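Local atomic coordinates of FAD synthase (PDB entry 3GLV), a protein that probably transfers the AMP portion of ATP to flavin mononucleotide, making the coenzyme FAD and releasing diphosphate. Residues T8-D12 with V34-R38. Coordinates in Å, arbitrary orientation, origin at the centre of the assembly. Numbering follows the deposited sequence.
With SO4 (sulfate ion), chain C.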
loop_
_atom_site.group_PDB
_atom_site.type_symbol
_atom_site.label_atom_id
_atom_site.label_comp_id
_atom_site.label_asym_id
_atom_site.label_seq_id
_atom_site.Cartn_x
_atom_site.Cartn_y
_atom_site.Cartn_z
ATOM N N THR A 8 -5.687 -13.709 4.523
ATOM C CA THR A 8 -5.107 -13.540 5.868
ATOM C C THR A 8 -3.592 -13.276 5.790
ATOM O O THR A 8 -2.946 -13.640 4.830
ATOM C CB THR A 8 -5.315 -14.797 6.735
ATOM O OG1 THR A 8 -4.699 -15.914 6.068
ATOM C CG2 THR A 8 -6.755 -15.155 6.893
ATOM N N GLY A 9 -2.991 -12.746 6.845
ATOM C CA GLY A 9 -1.520 -12.555 6.891
ATOM C C GLY A 9 -1.170 -11.596 8.012
ATOM O O GLY A 9 -2.075 -11.046 8.677
ATOM N N VAL A 10 0.133 -11.433 8.227
ATOM C CA VAL A 10 0.681 -10.466 9.134
ATOM C C VAL A 10 0.809 -9.119 8.458
ATOM O O VAL A 10 0.453 -8.142 9.049
ATOM C CB VAL A 10 2.060 -10.956 9.691
ATOM C CG1 VAL A 10 2.662 -9.929 10.558
ATOM C CG2 VAL A 10 1.919 -12.366 10.490
ATOM N N PHE A 11 1.346 -9.090 7.225
ATOM C CA PHE A 11 1.569 -7.865 6.447
ATOM C C PHE A 11 2.404 -6.856 7.217
ATOM O O PHE A 11 2.005 -5.716 7.389
ATOM C CB PHE A 11 0.214 -7.236 6.000
ATOM C CG PHE A 11 -0.695 -8.228 5.275
ATOM C CD1 PHE A 11 -0.367 -8.665 3.986
ATOM C CD2 PHE A 11 -1.830 -8.778 5.908
ATOM C CE1 PHE A 11 -1.166 -9.610 3.324
ATOM C CE2 PHE A 11 -2.630 -9.722 5.264
ATOM C CZ PHE A 11 -2.279 -10.142 3.964
ATOM N N ASP A 12 3.549 -7.297 7.716
ATOM C CA ASP A 12 4.397 -6.419 8.533
ATOM C C ASP A 12 5.035 -5.321 7.665
ATOM O O ASP A 12 4.734 -4.114 7.830
ATOM C CB ASP A 12 5.448 -7.231 9.286
ATOM C CG ASP A 12 6.163 -6.438 10.335
ATOM O OD1 ASP A 12 5.601 -5.435 10.886
ATOM O OD2 ASP A 12 7.307 -6.875 10.644
ATOM N N VAL A 34 -9.705 -8.678 4.335
ATOM C CA VAL A 34 -8.391 -9.155 4.788
ATOM C C VAL A 34 -8.338 -9.266 6.279
ATOM O O VAL A 34 -8.725 -8.286 7.034
ATOM C CB VAL A 34 -7.231 -8.242 4.262
ATOM C CG1 VAL A 34 -5.870 -8.755 4.779
ATOM C CG2 VAL A 34 -7.271 -8.126 2.730
ATOM N N VAL A 35 -7.886 -10.423 6.762
ATOM C CA VAL A 35 -7.773 -10.604 8.211
ATOM C C VAL A 35 -6.300 -10.537 8.617
ATOM O O VAL A 35 -5.471 -11.346 8.187
ATOM C CB VAL A 35 -8.388 -11.957 8.669
ATOM C CG1 VAL A 35 -8.230 -12.188 10.216
ATOM C CG2 VAL A 35 -9.851 -12.079 8.190
ATOM N N VAL A 36 -5.995 -9.530 9.412
ATOM C CA VAL A 36 -4.631 -9.144 9.767
ATOM C C VAL A 36 -4.289 -9.724 11.155
ATOM O O VAL A 36 -5.028 -9.479 12.127
ATOM C CB VAL A 36 -4.510 -7.586 9.807
ATOM C CG1 VAL A 36 -3.109 -7.148 10.312
ATOM C CG2 VAL A 36 -4.796 -7.004 8.450
ATOM N N ALA A 37 -3.195 -10.477 11.264
ATOM C CA ALA A 37 -2.836 -11.146 12.527
ATOM C C ALA A 37 -2.565 -10.138 13.650
ATOM O O ALA A 37 -1.911 -9.125 13.433
ATOM C CB ALA A 37 -1.621 -12.030 12.318
ATOM N N ARG A 38 -3.127 -10.397 14.834
ATOM C CA ARG A 38 -2.756 -9.702 16.042
ATOM C C ARG A 38 -1.282 -9.894 16.336
ATOM O O ARG A 38 -0.670 -10.874 15.945
ATOM C CB ARG A 38 -3.565 -10.228 17.240
ATOM C CG ARG A 38 -5.007 -9.771 17.151
ATOM C CD ARG A 38 -5.886 -10.125 18.287
ATOM N NE ARG A 38 -7.222 -9.589 18.014
ATOM C CZ ARG A 38 -7.635 -8.353 18.318
ATOM N NH1 ARG A 38 -6.838 -7.501 18.955
ATOM N NH2 ARG A 38 -8.869 -7.959 17.985
HETATM S S SO4 C . 2.527 -12.636 5.817
HETATM O O1 SO4 C . 3.812 -13.125 6.346
HETATM O O2 SO4 C . 1.472 -13.176 6.673
HETATM O O3 SO4 C . 2.459 -11.164 5.965
HETATM O O4 SO4 C . 2.494 -13.201 4.465
#
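The ring of Phe-11 folds back over the sheet and fills the hollow beside Gly-9. A CB on Gly-9 would come within 2.8 Å of Phe-11 CZ, so the bare backbone forms the floor. Val-34 and Val-36 give the pocket its wall: Phe-11 CE2 lies 3.4 Å from Val-34 CG1, and Phe-11 CD2 lies 4.3 Å from Val-36 CG2. His-18 meets the ring edge-to-face. Beneath the ring the strands run parallel. Gly-9 N donates to Val-35 O (3.1 Å), and Ala-37 N donates to Gly-9 O (2.9 Å). These are the ends of both strands in the first beta-alpha-beta unit of a Rossmann-like nucleotidyltransferase fold, where ATP is inferred to bind Val-10 and Phe-11. A sulfate, probably from the crystallisation liquor, sits here, hydrogen-bonded by Val-10 N to its O2 (2.7 Å) and by Phe-11 N to its O3 (2.7 Å). Its O3 lies over one ring face. On the other face of the sheet, Thr-8 CG2 rests 4.0 Å from Val-35 CB. Past the strand ends, Val-10 CG2 packs 4.0 Å from Ala-37 CB.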